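Local coordinates for T CELL surface glycoprotein CD4 (Rattus norvegicus, PDB 1CID) that is a T-cell surface glycoprotein, probably acting in the whole molecule as a co-receptor for MHC class II, here represented by its membrane-proximal immunoglobulin-like domains 3 and 4, at residues L117-M122 and W159-S164. Residues are numbered along the deposited sequence; the frame is centred on the assembly and turned at random.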
loop_
_atom_site.group_PDB
_atom_site.type_symbol
_atom_site.label_atom_id
_atom_site.label_comp_id
_atom_site.label_asym_id
_atom_site.label_seq_id
_atom_site.Cartn_x
_atom_site.Cartn_y
_atom_site.Cartn_z
ATOM N N LEU A 117 -6.981 12.225 18.946
ATOM C CA LEU A 117 -6.114 11.108 18.591
ATOM C C LEU A 117 -6.893 10.521 17.354
ATOM O O LEU A 117 -8.051 10.268 17.692
ATOM C CB LEU A 117 -5.858 9.878 19.453
ATOM C CG LEU A 117 -4.883 8.849 18.907
ATOM C CD1 LEU A 117 -3.436 9.357 18.869
ATOM C CD2 LEU A 117 -4.846 7.627 19.807
ATOM N N THR A 118 -6.285 10.422 16.188
ATOM C CA THR A 118 -7.066 9.936 15.071
ATOM C C THR A 118 -6.434 8.795 14.298
ATOM O O THR A 118 -5.192 8.752 14.285
ATOM C CB THR A 118 -7.470 11.106 14.124
ATOM O OG1 THR A 118 -7.554 12.298 14.925
ATOM C CG2 THR A 118 -8.860 10.732 13.566
ATOM N N CYS A 119 -7.203 7.933 13.680
ATOM C CA CYS A 119 -6.451 6.938 12.921
ATOM C C CYS A 119 -7.262 6.820 11.668
ATOM O O CYS A 119 -8.456 6.716 11.954
ATOM C CB CYS A 119 -6.385 5.754 13.761
ATOM S SG CYS A 119 -5.814 4.325 12.907
ATOM N N GLU A 120 -6.662 6.987 10.482
ATOM C CA GLU A 120 -7.449 6.819 9.274
ATOM C C GLU A 120 -6.569 6.001 8.310
ATOM O O GLU A 120 -5.344 6.093 8.353
ATOM C CB GLU A 120 -7.860 7.889 8.360
ATOM C CG GLU A 120 -6.849 8.994 8.309
ATOM C CD GLU A 120 -7.511 10.215 7.634
ATOM O OE1 GLU A 120 -8.195 9.903 6.620
ATOM O OE2 GLU A 120 -7.197 11.286 8.307
ATOM N N VAL A 121 -7.359 5.258 7.559
ATOM C CA VAL A 121 -6.774 4.344 6.541
ATOM C C VAL A 121 -7.352 4.622 5.152
ATOM O O VAL A 121 -8.514 5.109 5.011
ATOM C CB VAL A 121 -7.055 2.957 7.139
ATOM C CG1 VAL A 121 -8.312 2.251 6.698
ATOM C CG2 VAL A 121 -6.002 1.915 6.840
ATOM N N MET A 122 -6.659 4.357 4.072
ATOM C CA MET A 122 -7.254 4.620 2.751
ATOM C C MET A 122 -6.835 3.571 1.747
ATOM O O MET A 122 -5.675 3.146 1.825
ATOM C CB MET A 122 -6.820 5.928 2.180
ATOM C CG MET A 122 -8.093 6.540 1.604
ATOM S SD MET A 122 -7.619 8.323 1.838
ATOM C CE MET A 122 -8.709 8.482 3.309
ATOM N N TRP A 159 -0.225 4.899 22.210
ATOM C CA TRP A 159 -1.512 4.282 21.784
ATOM C C TRP A 159 -1.205 3.333 20.624
ATOM O O TRP A 159 -0.156 3.589 20.022
ATOM C CB TRP A 159 -2.454 5.334 21.310
ATOM C CG TRP A 159 -3.094 5.888 22.518
ATOM C CD1 TRP A 159 -2.484 6.707 23.407
ATOM C CD2 TRP A 159 -4.436 5.669 22.972
ATOM N NE1 TRP A 159 -3.398 7.008 24.395
ATOM C CE2 TRP A 159 -4.590 6.426 24.158
ATOM C CE3 TRP A 159 -5.525 4.957 22.514
ATOM C CZ2 TRP A 159 -5.771 6.533 24.853
ATOM C CZ3 TRP A 159 -6.704 5.043 23.247
ATOM C CH2 TRP A 159 -6.855 5.788 24.398
ATOM N N GLN A 160 -2.015 2.408 20.262
ATOM C CA GLN A 160 -1.535 1.696 19.039
ATOM C C GLN A 160 -2.653 1.791 18.047
ATOM O O GLN A 160 -3.786 1.994 18.558
ATOM C CB GLN A 160 -1.057 0.415 19.614
ATOM C CG GLN A 160 -0.972 -0.594 18.503
ATOM C CD GLN A 160 -0.534 -1.915 19.087
ATOM O OE1 GLN A 160 -1.030 -2.493 20.047
ATOM N NE2 GLN A 160 0.490 -2.493 18.487
ATOM N N CYS A 161 -2.496 1.755 16.724
ATOM C CA CYS A 161 -3.746 1.756 15.900
ATOM C C CYS A 161 -3.742 0.473 15.066
ATOM O O CYS A 161 -2.677 0.118 14.493
ATOM C CB CYS A 161 -4.051 3.048 15.162
ATOM S SG CYS A 161 -5.489 2.737 14.055
ATOM N N LEU A 162 -4.817 -0.308 15.000
ATOM C CA LEU A 162 -4.696 -1.538 14.179
ATOM C C LEU A 162 -5.838 -1.641 13.187
ATOM O O LEU A 162 -6.894 -1.131 13.548
ATOM C CB LEU A 162 -4.761 -2.681 15.074
ATOM C CG LEU A 162 -4.550 -2.957 16.505
ATOM C CD1 LEU A 162 -4.762 -4.486 16.614
ATOM C CD2 LEU A 162 -3.117 -2.807 16.917
ATOM N N LEU A 163 -5.545 -2.316 12.107
ATOM C CA LEU A 163 -6.434 -2.671 10.976
ATOM C C LEU A 163 -6.506 -4.229 11.048
ATOM O O LEU A 163 -5.457 -4.916 10.959
ATOM C CB LEU A 163 -6.044 -2.309 9.590
ATOM C CG LEU A 163 -6.635 -2.234 8.214
ATOM C CD1 LEU A 163 -6.308 -3.460 7.423
ATOM C CD2 LEU A 163 -8.158 -2.113 8.200
ATOM N N SER A 164 -7.748 -4.604 11.214
ATOM C CA SER A 164 -7.949 -6.046 11.311
ATOM C C SER A 164 -9.128 -6.431 10.440
ATOM O O SER A 164 -10.071 -5.651 10.295
ATOM C CB SER A 164 -8.208 -6.402 12.764
ATOM O OG SER A 164 -9.462 -5.914 13.221
#
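Cys119 and Cys161 are joined by a disulfide, SG to SG 2.0 Å with a chi3 of -68°, that bridges the two facing sheets of an immunoglobulin domain. Both side chains point toward the opposite strand, and with each SG anti to its backbone N the two sulfurs meet between the sheets; the CA atoms of Cys119 and Cys161 come within 6.6 Å of each other. No hydrogen bond links the strands; they run in roughly the same direction, at 26°, and meet through side chains alone. Apolar contacts flank the disulfide. At one end Leu117 CD2 lies 3.6 Å from Trp159 CB and reaches the adjoining ring atoms of the indole obliquely, while the indole NE1 donates a hydrogen bond to Glu155 O. At the other end Val121 CG2 faces Leu163 CG at 4.4 Å. Such an intersheet disulfide is characteristic of immunoglobulin domains, where it conventionally joins strands B and F. Strand 116-122 pairs antiparallel with 97-110 and 148-152, whereas 158-165 lies between 129-135 and 168-176; Leu131 of strand 129-135 packs on Cys119, and Met107 and Val109 of strand 97-110 on Cys161, while Leu133 meets Leu117.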